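PDB 4PQG: glycosyltransferase Gtf1 from Streptococcus pneumoniae, which belongs to the GT-B class of glycosyltransferases, two Rossmann-like domains with an added antiparallel beta-sheet domain, and is modelled with uridine-5'-diphosphate bound. Local coordinates for residues Cys156-Ala161 and Tyr170-Tyr175; Val166-Gln171 and Met187-Glu192; Pro427-Asp432 and Ala467-Leu472. All coordinates share one frame; numbering follows the deposited sequence.

Contact 1: Cys156-Ala161 and Tyr170-Tyr175; sequences CSEYFA and YQRTFY
Cys156-Ala161 and Tyr170-Tyr175 run antiparallel, their axes 4.7 Å apart at 165°, with Ser157 facing Thr173 and Tyr159 facing Gln171 as hydrogen-bonded pairs. Thr173 N reaches Ser157 O at 2.8 Å, and the return bond from Ser157 N to Thr173 O is 2.9 Å. On the face carrying Cys156, Glu158, Arg172 and Phe174, Glu158 and Arg172 lie side by side, carboxylate and guanidinium 20° from coplanar. OE2 of Glu158 offers its anti lone pair to NE of Arg172 at 2.6 Å, a salt bridge in the guanidinium plane; NH2 adds only a weak bond. The other carboxylate oxygen of Glu158 is bonded to Tyr149 OH, so both carboxylate oxygens have a partner. Beside this pair, SG of Cys156, anti to its backbone N (chi1 174°), sits over one face of the Phe174 ring, 4.0 Å from its centroid.

On the opposite face the Tyr159 and Tyr175 rings meet tip to tip, Tyr159 OH 2.7 Å from Tyr175 OH. Tyr175 OH also makes a weak bond to Ser157 OG, whose main partner is Asp148. Gln171 lies alongside the Tyr159 ring and gives NE2 to Thr173 OG1, which Asp184 also binds. Further along, CB of Tyr159 packs over one face of the Tyr170 ring, 4.1 Å from its centroid. Tyr170 N bonds Tyr159 O at 3.0 Å, while Gln171 N reaches the same oxygen only weakly. Two residues thus face one, a classic beta bulge within the hairpin 154-163/166-175 of the extended antiparallel sheet.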
ATOM      1  N   CYS A 156      10.662   8.534 -19.947  1.00 15.41           N
ATOM      2  CA  CYS A 156      11.929   8.615 -19.210  1.00 15.12           C
ATOM      3  C   CYS A 156      13.039   7.824 -19.918  1.00 15.29           C
ATOM      4  O   CYS A 156      12.781   6.736 -20.479  1.00 13.99           O
ATOM      5  CB  CYS A 156      11.728   8.087 -17.768  1.00 15.70           C
ATOM      6  SG  CYS A 156      13.229   7.964 -16.763  1.00 17.42           S
ATOM      7  N   SER A 157      14.261   8.372 -19.901  1.00 14.90           N
ATOM      8  CA  SER A 157      15.478   7.618 -20.238  1.00 15.21           C
ATOM      9  C   SER A 157      16.482   7.643 -19.081  1.00 16.32           C
ATOM     10  O   SER A 157      16.625   8.652 -18.386  1.00 16.40           O
ATOM     11  CB  SER A 157      16.172   8.164 -21.482  1.00 15.81           C
ATOM     12  OG  SER A 157      15.413   7.927 -22.641  1.00 17.03           O
ATOM     13  N   GLU A 158      17.147   6.517 -18.878  1.00 15.81           N
ATOM     14  CA  GLU A 158      18.257   6.406 -17.963  1.00 16.63           C
ATOM     15  C   GLU A 158      19.525   6.151 -18.753  1.00 17.08           C
ATOM     16  O   GLU A 158      19.542   5.311 -19.655  1.00 16.89           O
ATOM     17  CB  GLU A 158      18.050   5.259 -16.974  1.00 16.09           C
ATOM     18  CG  GLU A 158      16.952   5.498 -15.956  1.00 16.09           C
ATOM     19  CD  GLU A 158      16.799   4.330 -15.008  1.00 16.44           C
ATOM     20  OE1 GLU A 158      16.790   3.173 -15.475  1.00 16.60           O
ATOM     21  OE2 GLU A 158      16.679   4.577 -13.792  1.00 16.97           O
ATOM     22  N   TYR A 159      20.588   6.841 -18.351  1.00 17.39           N
ATOM     23  CA  TYR A 159      21.880   6.777 -19.008  1.00 18.88           C
ATOM     24  C   TYR A 159      22.903   6.158 -18.066  1.00 19.93           C
ATOM     25  O   TYR A 159      22.956   6.513 -16.885  1.00 20.55           O
ATOM     26  CB  TYR A 159      22.320   8.169 -19.471  1.00 19.43           C
ATOM     27  CG  TYR A 159      21.293   8.815 -20.380  1.00 20.35           C
ATOM     28  CD1 TYR A 159      21.240   8.504 -21.737  1.00 20.53           C
ATOM     29  CD2 TYR A 159      20.340   9.695 -19.865  1.00 20.54           C
ATOM     30  CE1 TYR A 159      20.286   9.090 -22.568  1.00 21.86           C
ATOM     31  CE2 TYR A 159      19.381  10.276 -20.680  1.00 21.76           C
ATOM     32  CZ  TYR A 159      19.364   9.978 -22.024  1.00 21.94           C
ATOM     33  OH  TYR A 159      18.412  10.552 -22.818  1.00 22.81           O
ATOM     34  N   PHE A 160      23.668   5.206 -18.602  1.00 20.66           N
ATOM     35  CA  PHE A 160      24.628   4.416 -17.843  1.00 23.05           C
ATOM     36  C   PHE A 160      26.010   4.448 -18.490  1.00 26.35           C
ATOM     37  O   PHE A 160      26.129   4.558 -19.708  1.00 26.33           O
ATOM     38  CB  PHE A 160      24.201   2.944 -17.793  1.00 21.32           C
ATOM     39  CG  PHE A 160      22.887   2.695 -17.111  1.00 20.24           C
ATOM     40  CD1 PHE A 160      22.847   2.202 -15.815  1.00 19.24           C
ATOM     41  CD2 PHE A 160      21.689   2.912 -17.780  1.00 19.74           C
ATOM     42  CE1 PHE A 160      21.634   1.936 -15.190  1.00 18.71           C
ATOM     43  CE2 PHE A 160      20.473   2.656 -17.162  1.00 19.39           C
ATOM     44  CZ  PHE A 160      20.445   2.169 -15.865  1.00 19.01           C
ATOM     45  N   ALA A 161      27.046   4.332 -17.661  1.00 29.85           N
ATOM     46  CA  ALA A 161      28.419   4.151 -18.140  1.00 32.71           C
ATOM     47  C   ALA A 161      29.117   3.045 -17.323  1.00 35.30           C
ATOM     48  O   ALA A 161      28.807   2.847 -16.142  1.00 32.02           O
ATOM     49  CB  ALA A 161      29.193   5.457 -18.060  1.00 32.77           C
ATOM     50  N   TYR A 170      24.132   7.339 -14.291  1.00 21.66           N
ATOM     51  CA  TYR A 170      24.525   8.734 -14.019  1.00 21.04           C
ATOM     52  C   TYR A 170      23.476   9.818 -14.302  1.00 20.63           C
ATOM     53  O   TYR A 170      23.562  10.924 -13.750  1.00 19.88           O
ATOM     54  CB  TYR A 170      25.867   9.088 -14.674  1.00 23.13           C
ATOM     55  CG  TYR A 170      25.897   8.965 -16.170  1.00 24.77           C
ATOM     56  CD1 TYR A 170      25.578  10.053 -16.987  1.00 24.93           C
ATOM     57  CD2 TYR A 170      26.266   7.760 -16.784  1.00 25.21           C
ATOM     58  CE1 TYR A 170      25.613   9.953 -18.374  1.00 25.25           C
ATOM     59  CE2 TYR A 170      26.302   7.652 -18.174  1.00 26.94           C
ATOM     60  CZ  TYR A 170      25.977   8.750 -18.965  1.00 26.27           C
ATOM     61  OH  TYR A 170      26.015   8.644 -20.342  1.00 27.76           O
ATOM     62  N   GLN A 171      22.506   9.522 -15.157  1.00 18.59           N
ATOM     63  CA  GLN A 171      21.523  10.544 -15.553  1.00 18.21           C
ATOM     64  C   GLN A 171      20.179   9.909 -15.850  1.00 17.97           C
ATOM     65  O   GLN A 171      20.112   8.821 -16.446  1.00 17.57           O
ATOM     66  CB  GLN A 171      22.009  11.314 -16.792  1.00 17.13           C
ATOM     67  CG  GLN A 171      21.104  12.443 -17.290  1.00 16.84           C
ATOM     68  CD  GLN A 171      21.763  13.255 -18.397  1.00 17.31           C
ATOM     69  OE1 GLN A 171      22.971  13.467 -18.366  1.00 16.84           O
ATOM     70  NE2 GLN A 171      20.973  13.698 -19.391  1.00 16.80           N
ATOM     71  N   ARG A 172      19.123  10.598 -15.422  1.00 17.35           N
ATOM     72  CA  ARG A 172      17.751  10.274 -15.807  1.00 18.81           C
ATOM     73  C   ARG A 172      17.144  11.501 -16.447  1.00 18.04           C
ATOM     74  O   ARG A 172      17.248  12.589 -15.893  1.00 18.46           O
ATOM     75  CB  ARG A 172      16.912   9.955 -14.579  1.00 19.19           C
ATOM     76  CG  ARG A 172      17.214   8.643 -13.939  1.00 20.62           C
ATOM     77  CD  ARG A 172      15.949   8.133 -13.276  1.00 20.94           C
ATOM     78  NE  ARG A 172      16.232   6.890 -12.579  1.00 20.41           N
ATOM     79  CZ  ARG A 172      16.515   6.783 -11.284  1.00 21.68           C
ATOM     80  NH1 ARG A 172      16.564   7.851 -10.497  1.00 21.33           N
ATOM     81  NH2 ARG A 172      16.746   5.581 -10.769  1.00 22.85           N
ATOM     82  N   THR A 173      16.487  11.334 -17.587  1.00 17.23           N
ATOM     83  CA  THR A 173      15.856  12.471 -18.264  1.00 16.54           C
ATOM     84  C   THR A 173      14.373  12.160 -18.435  1.00 16.30           C
ATOM     85  O   THR A 173      14.022  11.033 -18.773  1.00 15.85           O
ATOM     86  CB  THR A 173      16.517  12.756 -19.640  1.00 16.70           C
ATOM     87  OG1 THR A 173      17.859  13.211 -19.450  1.00 17.52           O
ATOM     88  CG2 THR A 173      15.744  13.830 -20.435  1.00 16.63           C
ATOM     89  N   PHE A 174      13.526  13.153 -18.185  1.00 15.98           N
ATOM     90  CA  PHE A 174      12.078  13.034 -18.394  1.00 16.21           C
ATOM     91  C   PHE A 174      11.642  13.890 -19.578  1.00 16.01           C
ATOM     92  O   PHE A 174      12.135  15.018 -19.751  1.00 16.52           O
ATOM     93  CB  PHE A 174      11.297  13.362 -17.108  1.00 15.47           C
ATOM     94  CG  PHE A 174      11.384  12.269 -16.070  1.00 16.46           C
ATOM     95  CD1 PHE A 174      10.376  11.312 -15.963  1.00 16.87           C
ATOM     96  CD2 PHE A 174      12.500  12.155 -15.241  1.00 17.02           C
ATOM     97  CE1 PHE A 174      10.473  10.275 -15.044  1.00 17.32           C
ATOM     98  CE2 PHE A 174      12.597  11.129 -14.312  1.00 17.35           C
ATOM     99  CZ  PHE A 174      11.580  10.181 -14.215  1.00 17.22           C
ATOM    100  N   TYR A 175      10.718  13.352 -20.370  1.00 16.64           N
ATOM    101  CA  TYR A 175      10.308  13.949 -21.643  1.00 17.75           C
ATOM    102  C   TYR A 175       8.867  14.446 -21.655  1.00 18.49           C
ATOM    103  O   TYR A 175       8.014  13.997 -20.848  1.00 17.33           O
ATOM    104  CB  TYR A 175      10.467  12.939 -22.784  1.00 19.24           C
ATOM    105  CG  TYR A 175      11.878  12.449 -22.933  1.00 21.18           C
ATOM    106  CD1 TYR A 175      12.800  13.162 -23.689  1.00 21.01           C
ATOM    107  CD2 TYR A 175      12.288  11.257 -22.315  1.00 22.66           C
ATOM    108  CE1 TYR A 175      14.104  12.732 -23.815  1.00 22.66           C
ATOM    109  CE2 TYR A 175      13.589  10.804 -22.439  1.00 24.44           C
ATOM    110  CZ  TYR A 175      14.495  11.557 -23.184  1.00 25.89           C
ATOM    111  OH  TYR A 175      15.794  11.126 -23.309  1.00 28.50           O
TER

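Contact 2: Val166-Gln171 and Met187-Glu192; sequences VAVLYQ and MNQGKE
Met187 meets Tyr170 through the backbone: its N donates to Tyr170 O at 2.8 Å, almost straight at the hydrogen (174°), though the donor stands 49° above the carbonyl plane. Around that bond the Met187 side chain packs against Leu169. Its CG comes 4.0 Å from CG of Leu169, with CD2 of the leucine touching the same methionine carbon, while Met187 CB rests 3.7 Å from Leu169 O. CG of Leu169 is anti to its own backbone N (chi1 175°), and this brings the branch point over to the methionine. Bends at chi2 and chi3 fold the Met187 chain, leaving its CE 4.3 Å from CD2 of Leu169.

Beyond Met187 the direct strand pairing gives way to water. One water donates to Leu169 O at 3.0 Å and accepts from Gly190 N at 2.8 Å. Gly190 stands in the type I' turn Asn188-Lys191, which is closed by reciprocal backbone bonds between Asn188 and Lys191 and leads into strand 191-196. Next to it, NE2 of Gln189 makes a loose approach to CG1 of Val168. On its other side strand 166-175 is held by strand 154-163.

With one direct bond, to Met187, and a small apolar patch beside it, the pairing is short; the turn itself is coupled to strand 166-175 through solvent at Gly190, consistent with its surface position.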
ATOM      1  N   VAL A 166      30.662  -2.941 -14.343  1.00 53.01           N
ATOM      2  CA  VAL A 166      29.287  -2.747 -13.859  1.00 46.73           C
ATOM      3  C   VAL A 166      28.679  -1.415 -14.343  1.00 42.16           C
ATOM      4  O   VAL A 166      29.311  -0.353 -14.265  1.00 38.36           O
ATOM      5  CB  VAL A 166      29.136  -2.971 -12.326  1.00 49.37           C
ATOM      6  CG1 VAL A 166      29.721  -1.826 -11.510  1.00 49.04           C
ATOM      7  CG2 VAL A 166      27.674  -3.200 -11.955  1.00 50.98           C
ATOM      8  N   ALA A 167      27.456  -1.498 -14.867  1.00 37.97           N
ATOM      9  CA  ALA A 167      26.757  -0.332 -15.406  1.00 35.03           C
ATOM     10  C   ALA A 167      26.403   0.627 -14.270  1.00 31.66           C
ATOM     11  O   ALA A 167      25.720   0.246 -13.319  1.00 34.52           O
ATOM     12  CB  ALA A 167      25.502  -0.770 -16.154  1.00 33.15           C
ATOM     13  N   VAL A 168      26.891   1.859 -14.366  1.00 28.58           N
ATOM     14  CA  VAL A 168      26.651   2.877 -13.338  1.00 25.64           C
ATOM     15  C   VAL A 168      25.664   3.921 -13.868  1.00 22.46           C
ATOM     16  O   VAL A 168      25.936   4.568 -14.869  1.00 22.21           O
ATOM     17  CB  VAL A 168      27.968   3.568 -12.908  1.00 26.46           C
ATOM     18  CG1 VAL A 168      27.691   4.732 -11.963  1.00 27.26           C
ATOM     19  CG2 VAL A 168      28.905   2.561 -12.248  1.00 27.42           C
ATOM     20  N   LEU A 169      24.533   4.076 -13.187  1.00 21.38           N
ATOM     21  CA  LEU A 169      23.526   5.078 -13.571  1.00 21.66           C
ATOM     22  C   LEU A 169      24.024   6.484 -13.279  1.00 21.48           C
ATOM     23  O   LEU A 169      24.297   6.797 -12.138  1.00 23.58           O
ATOM     24  CB  LEU A 169      22.216   4.839 -12.827  1.00 20.34           C
ATOM     25  CG  LEU A 169      21.118   5.887 -13.061  1.00 20.94           C
ATOM     26  CD1 LEU A 169      20.697   5.912 -14.521  1.00 19.83           C
ATOM     27  CD2 LEU A 169      19.920   5.647 -12.137  1.00 19.98           C
ATOM     28  N   TYR A 170      24.132   7.339 -14.291  1.00 21.66           N
ATOM     29  CA  TYR A 170      24.525   8.734 -14.019  1.00 21.04           C
ATOM     30  C   TYR A 170      23.476   9.818 -14.302  1.00 20.63           C
ATOM     31  O   TYR A 170      23.562  10.924 -13.750  1.00 19.88           O
ATOM     32  CB  TYR A 170      25.867   9.088 -14.674  1.00 23.13           C
ATOM     33  CG  TYR A 170      25.897   8.965 -16.170  1.00 24.77           C
ATOM     34  CD1 TYR A 170      25.578  10.053 -16.987  1.00 24.93           C
ATOM     35  CD2 TYR A 170      26.266   7.760 -16.784  1.00 25.21           C
ATOM     36  CE1 TYR A 170      25.613   9.953 -18.374  1.00 25.25           C
ATOM     37  CE2 TYR A 170      26.302   7.652 -18.174  1.00 26.94           C
ATOM     38  CZ  TYR A 170      25.977   8.750 -18.965  1.00 26.27           C
ATOM     39  OH  TYR A 170      26.015   8.644 -20.342  1.00 27.76           O
ATOM     40  N   GLN A 171      22.506   9.522 -15.157  1.00 18.59           N
ATOM     41  CA  GLN A 171      21.523  10.544 -15.553  1.00 18.21           C
ATOM     42  C   GLN A 171      20.179   9.909 -15.850  1.00 17.97           C
ATOM     43  O   GLN A 171      20.112   8.821 -16.446  1.00 17.57           O
ATOM     44  CB  GLN A 171      22.009  11.314 -16.792  1.00 17.13           C
ATOM     45  CG  GLN A 171      21.104  12.443 -17.290  1.00 16.84           C
ATOM     46  CD  GLN A 171      21.763  13.255 -18.397  1.00 17.31           C
ATOM     47  OE1 GLN A 171      22.971  13.467 -18.366  1.00 16.84           O
ATOM     48  NE2 GLN A 171      20.973  13.698 -19.391  1.00 16.80           N
ATOM     49  N   MET A 187      22.619  11.798 -11.217  1.00 19.78           N
ATOM     50  CA  MET A 187      22.625  10.778 -10.182  1.00 21.55           C
ATOM     51  C   MET A 187      24.015  10.573  -9.607  1.00 24.29           C
ATOM     52  O   MET A 187      25.019  10.696 -10.308  1.00 24.84           O
ATOM     53  CB  MET A 187      22.122   9.443 -10.754  1.00 20.64           C
ATOM     54  CG  MET A 187      20.754   9.518 -11.410  1.00 21.63           C
ATOM     55  SD  MET A 187      19.425   9.918 -10.252  1.00 22.35           S
ATOM     56  CE  MET A 187      19.643   8.603  -9.046  1.00 21.94           C
ATOM     57  N   ASN A 188      24.068  10.239  -8.325  1.00 25.91           N
ATOM     58  CA  ASN A 188      25.328   9.832  -7.715  1.00 28.93           C
ATOM     59  C   ASN A 188      25.052   8.720  -6.711  1.00 29.25           C
ATOM     60  O   ASN A 188      24.476   8.947  -5.638  1.00 25.79           O
ATOM     61  CB  ASN A 188      26.060  11.027  -7.086  1.00 29.67           C
ATOM     62  CG  ASN A 188      27.350  10.626  -6.375  1.00 31.70           C
ATOM     63  OD1 ASN A 188      27.847   9.514  -6.532  1.00 33.92           O
ATOM     64  ND2 ASN A 188      27.889  11.539  -5.587  1.00 31.90           N
ATOM     65  N   GLN A 189      25.433   7.511  -7.112  1.00 29.94           N
ATOM     66  CA  GLN A 189      25.234   6.297  -6.317  1.00 32.49           C
ATOM     67  C   GLN A 189      23.800   6.179  -5.777  1.00 30.09           C
ATOM     68  O   GLN A 189      23.588   5.969  -4.583  1.00 29.43           O
ATOM     69  CB  GLN A 189      26.292   6.197  -5.201  1.00 36.03           C
ATOM     70  CG  GLN A 189      27.728   5.977  -5.700  1.00 41.03           C
ATOM     71  CD  GLN A 189      27.894   4.739  -6.592  1.00 45.66           C
ATOM     72  OE1 GLN A 189      27.359   3.658  -6.301  1.00 49.27           O
ATOM     73  NE2 GLN A 189      28.648   4.891  -7.681  1.00 44.98           N
ATOM     74  N   GLY A 190      22.821   6.339  -6.666  1.00 28.79           N
ATOM     75  CA  GLY A 190      21.406   6.287  -6.281  1.00 28.30           C
ATOM     76  C   GLY A 190      20.813   7.559  -5.695  1.00 27.84           C
ATOM     77  O   GLY A 190      19.599   7.653  -5.474  1.00 30.69           O
ATOM     78  N   LYS A 191      21.642   8.551  -5.423  1.00 25.97           N
ATOM     79  CA  LYS A 191      21.108   9.798  -4.894  1.00 24.84           C
ATOM     80  C   LYS A 191      20.779  10.721  -6.074  1.00 22.65           C
ATOM     81  O   LYS A 191      21.601  10.903  -6.964  1.00 20.03           O
ATOM     82  CB  LYS A 191      22.110  10.437  -3.929  1.00 26.35           C
ATOM     83  CG  LYS A 191      21.613  11.704  -3.249  1.00 30.32           C
ATOM     84  CD  LYS A 191      22.696  12.302  -2.356  1.00 33.64           C
ATOM     85  CE  LYS A 191      22.410  13.771  -2.070  1.00 36.15           C
ATOM     86  NZ  LYS A 191      23.642  14.495  -1.647  1.00 39.18           N
ATOM     87  N   GLU A 192      19.576  11.286  -6.062  1.00 21.38           N
ATOM     88  CA  GLU A 192      19.167  12.300  -7.044  1.00 22.39           C
ATOM     89  C   GLU A 192      19.711  13.648  -6.562  1.00 22.58           C
ATOM     90  O   GLU A 192      19.125  14.308  -5.700  1.00 24.20           O
ATOM     91  CB  GLU A 192      17.635  12.341  -7.181  1.00 21.05           C
ATOM     92  CG  GLU A 192      17.009  11.025  -7.640  1.00 22.68           C
ATOM     93  CD  GLU A 192      15.492  10.959  -7.420  1.00 23.76           C
ATOM     94  OE1 GLU A 192      14.862  11.994  -7.150  1.00 21.30           O
ATOM     95  OE2 GLU A 192      14.920   9.851  -7.490  1.00 25.40           O
TER
HETATM   96  O   HOH W   1      23.037   6.336  -9.448  1.00 26.99           O

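Contact 3: Pro427-Asp432 and Ala467-Leu472; sequences PLIGFD and AKICQL
Ile429 carries the apolar packing, with its CD1 laid against the helix segment Ala467-Leu472. That methyl lies 3.9 Å from CG1 of Ile469, and the two isoleucine side chains cross at about a right angle. Ile429 CD1 is also 4.0 Å from CA of Ile469 and 4.3 Å from CD1 of Leu472, so one carbon touches both helix backbone and side chains. CG1 of Ile429 stands anti to the carbonyl carbon (chi1 -58°), and an extended chi2 of 170° carries CD1 out to the helix. The other branch, CG2, approaches CB of Lys468 at 4.3 Å. One turn further along the helix, Leu472 CD1 meets CB of Pro427 at 4.3 Å. Leu406 of strand 404-406 touches both Ile429 and Ile469, and helix 478-489 packs Leu478 and Met481 against Pro427 and Leu472.

Polar interactions do not cross between the two segments; each side makes its own. On the helix, Lys468 turns its amine away from the strand and gives NZ to Gln471 OE1 at 2.8 Å. The same lysine makes a cation-pi contact with Tyr448 of strand 447-450. Strand 428-431 takes its backbone bonds from its sheet neighbours, Ile429 pairing with Tyr405 and Thr407, and Leu428 with Asn446 and Tyr448.

As for geometry, strand and helix run nearly antiparallel, at 157°, their axes 10.0 Å apart. Touching strands 404-406, 428-431 and 447-450, helix 458-474 covers one face of the parallel sheet in the Rossmann-like domain of this GT-B protein. With no hydrogen bond or ion pair between the segments, their contact rests on dispersion and on the burial of aliphatic carbon, while the lysine amine is directed away from the strand, to Gln471 and Tyr448.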
ATOM      1  N   PRO A 427     -16.476 -14.968  11.075  1.00 24.12           N
ATOM      2  CA  PRO A 427     -16.037 -14.816  12.455  1.00 24.04           C
ATOM      3  C   PRO A 427     -14.532 -14.582  12.459  1.00 23.56           C
ATOM      4  O   PRO A 427     -13.846 -15.033  11.538  1.00 22.76           O
ATOM      5  CB  PRO A 427     -16.349 -16.186  13.079  1.00 24.34           C
ATOM      6  CG  PRO A 427     -17.428 -16.744  12.208  1.00 25.59           C
ATOM      7  CD  PRO A 427     -17.025 -16.316  10.826  1.00 23.77           C
ATOM      8  N   LEU A 428     -14.040 -13.878  13.474  1.00 22.34           N
ATOM      9  CA  LEU A 428     -12.608 -13.597  13.602  1.00 22.28           C
ATOM     10  C   LEU A 428     -12.036 -14.235  14.864  1.00 21.38           C
ATOM     11  O   LEU A 428     -12.646 -14.166  15.923  1.00 23.26           O
ATOM     12  CB  LEU A 428     -12.349 -12.084  13.636  1.00 21.27           C
ATOM     13  CG  LEU A 428     -13.031 -11.163  12.620  1.00 21.87           C
ATOM     14  CD1 LEU A 428     -12.590  -9.726  12.848  1.00 21.08           C
ATOM     15  CD2 LEU A 428     -12.713 -11.580  11.200  1.00 21.18           C
ATOM     16  N   ILE A 429     -10.859 -14.846  14.759  1.00 21.45           N
ATOM     17  CA  ILE A 429     -10.098 -15.240  15.961  1.00 20.92           C
ATOM     18  C   ILE A 429      -8.763 -14.493  15.977  1.00 20.23           C
ATOM     19  O   ILE A 429      -7.962 -14.663  15.067  1.00 19.94           O
ATOM     20  CB  ILE A 429      -9.851 -16.770  16.016  1.00 21.28           C
ATOM     21  CG1 ILE A 429     -11.182 -17.545  15.987  1.00 22.14           C
ATOM     22  CG2 ILE A 429      -9.025 -17.124  17.244  1.00 22.72           C
ATOM     23  CD1 ILE A 429     -11.026 -19.049  15.787  1.00 21.37           C
ATOM     24  N   GLY A 430      -8.536 -13.669  16.998  1.00 21.54           N
ATOM     25  CA  GLY A 430      -7.305 -12.890  17.086  1.00 21.19           C
ATOM     26  C   GLY A 430      -6.885 -12.519  18.490  1.00 21.88           C
ATOM     27  O   GLY A 430      -7.596 -12.794  19.464  1.00 21.68           O
ATOM     28  N   PHE A 431      -5.722 -11.888  18.597  1.00 20.73           N
ATOM     29  CA  PHE A 431      -5.223 -11.435  19.890  1.00 22.30           C
ATOM     30  C   PHE A 431      -6.044 -10.271  20.447  1.00 22.83           C
ATOM     31  O   PHE A 431      -6.543  -9.428  19.687  1.00 20.95           O
ATOM     32  CB  PHE A 431      -3.768 -10.994  19.776  1.00 22.15           C
ATOM     33  CG  PHE A 431      -2.777 -12.121  19.699  1.00 23.15           C
ATOM     34  CD1 PHE A 431      -2.659 -13.058  20.734  1.00 23.17           C
ATOM     35  CD2 PHE A 431      -1.906 -12.219  18.612  1.00 23.70           C
ATOM     36  CE1 PHE A 431      -1.710 -14.070  20.668  1.00 21.97           C
ATOM     37  CE2 PHE A 431      -0.962 -13.240  18.545  1.00 22.70           C
ATOM     38  CZ  PHE A 431      -0.864 -14.164  19.577  1.00 22.56           C
ATOM     39  N   ASP A 432      -6.179 -10.239  21.774  1.00 23.64           N
ATOM     40  CA  ASP A 432      -6.826  -9.140  22.468  1.00 24.92           C
ATOM     41  C   ASP A 432      -5.858  -7.961  22.543  1.00 26.66           C
ATOM     42  O   ASP A 432      -5.256  -7.699  23.585  1.00 24.96           O
ATOM     43  CB  ASP A 432      -7.243  -9.586  23.872  1.00 27.87           C
ATOM     44  CG  ASP A 432      -8.231  -8.625  24.536  1.00 30.13           C
ATOM     45  OD1 ASP A 432      -8.504  -7.539  23.984  1.00 33.17           O
ATOM     46  OD2 ASP A 432      -8.746  -8.965  25.620  1.00 32.06           O
ATOM     47  N   ALA A 467      -6.982 -24.515  20.280  1.00 28.23           N
ATOM     48  CA  ALA A 467      -8.116 -24.719  21.194  1.00 29.49           C
ATOM     49  C   ALA A 467      -9.332 -23.884  20.807  1.00 30.11           C
ATOM     50  O   ALA A 467     -10.472 -24.345  20.903  1.00 29.97           O
ATOM     51  CB  ALA A 467      -7.709 -24.410  22.630  1.00 29.66           C
ATOM     52  N   LYS A 468      -9.092 -22.650  20.377  1.00 29.37           N
ATOM     53  CA  LYS A 468     -10.188 -21.757  20.020  1.00 28.98           C
ATOM     54  C   LYS A 468     -10.869 -22.123  18.702  1.00 28.68           C
ATOM     55  O   LYS A 468     -12.105 -22.060  18.590  1.00 29.20           O
ATOM     56  CB  LYS A 468      -9.742 -20.293  20.047  1.00 29.15           C
ATOM     57  CG  LYS A 468      -9.699 -19.702  21.449  1.00 31.93           C
ATOM     58  CD  LYS A 468     -11.042 -19.904  22.147  1.00 33.02           C
ATOM     59  CE  LYS A 468     -11.044 -19.312  23.532  1.00 32.62           C
ATOM     60  NZ  LYS A 468     -12.388 -19.460  24.149  1.00 32.56           N
ATOM     61  N   ILE A 469     -10.069 -22.504  17.711  1.00 27.60           N
ATOM     62  CA  ILE A 469     -10.597 -22.990  16.441  1.00 27.64           C
ATOM     63  C   ILE A 469     -11.477 -24.203  16.728  1.00 29.06           C
ATOM     64  O   ILE A 469     -12.638 -24.227  16.319  1.00 29.42           O
ATOM     65  CB  ILE A 469      -9.472 -23.375  15.444  1.00 26.64           C
ATOM     66  CG1 ILE A 469      -8.721 -22.117  14.956  1.00 27.12           C
ATOM     67  CG2 ILE A 469     -10.038 -24.147  14.260  1.00 26.97           C
ATOM     68  CD1 ILE A 469      -7.308 -22.378  14.466  1.00 25.40           C
ATOM     69  N   CYS A 470     -10.916 -25.191  17.435  1.00 27.45           N
ATOM     70  CA  CYS A 470     -11.637 -26.420  17.778  1.00 30.36           C
ATOM     71  C   CYS A 470     -12.941 -26.136  18.522  1.00 29.87           C
ATOM     72  O   CYS A 470     -13.971 -26.701  18.182  1.00 32.04           O
ATOM     73  CB  CYS A 470     -10.740 -27.364  18.585  1.00 29.89           C
ATOM     74  SG  CYS A 470      -9.461 -28.136  17.580  1.00 32.53           S
ATOM     75  N   GLN A 471     -12.894 -25.229  19.499  1.00 29.79           N
ATOM     76  CA  GLN A 471     -14.077 -24.812  20.248  1.00 30.53           C
ATOM     77  C   GLN A 471     -15.201 -24.210  19.391  1.00 31.64           C
ATOM     78  O   GLN A 471     -16.393 -24.447  19.657  1.00 30.51           O
ATOM     79  CB  GLN A 471     -13.694 -23.840  21.365  1.00 32.12           C
ATOM     80  CG  GLN A 471     -14.866 -23.415  22.241  1.00 33.68           C
ATOM     81  CD  GLN A 471     -14.481 -22.373  23.268  1.00 35.42           C
ATOM     82  OE1 GLN A 471     -13.315 -21.993  23.378  1.00 37.10           O
ATOM     83  NE2 GLN A 471     -15.458 -21.903  24.029  1.00 36.63           N
ATOM     84  N   LEU A 472     -14.832 -23.440  18.365  1.00 31.38           N
ATOM     85  CA  LEU A 472     -15.824 -22.787  17.492  1.00 30.43           C
ATOM     86  C   LEU A 472     -16.661 -23.831  16.765  1.00 30.61           C
ATOM     87  O   LEU A 472     -17.882 -23.701  16.654  1.00 33.00           O
ATOM     88  CB  LEU A 472     -15.129 -21.861  16.474  1.00 29.31           C
ATOM     89  CG  LEU A 472     -15.979 -21.019  15.515  1.00 28.94           C
ATOM     90  CD1 LEU A 472     -15.196 -19.766  15.129  1.00 29.53           C
ATOM     91  CD2 LEU A 472     -16.382 -21.801  14.264  1.00 29.87           C
TER

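Contacts 1 and 2 adjoin: their centres are 9 Å apart, both use strand 166-175, and Tyr170 and Gln171 belong to each. In the ten-stranded antiparallel sheet this strand lies between 154-163, its partner in contact 1, and 181-188, its partner in contact 2, so the two pairings follow one another as successive hairpins along the chain. Contact 3 comes much later in sequence and lies across the chain's centre, about 54 Å from contact 1 and 51 Å from contact 2, centre to centre. It belongs to the six-stranded parallel sheet, so contacts 1 and 2 lie in an extended meander and contact 3 in a helix-covered Rossmann-like domain, with no touch between them.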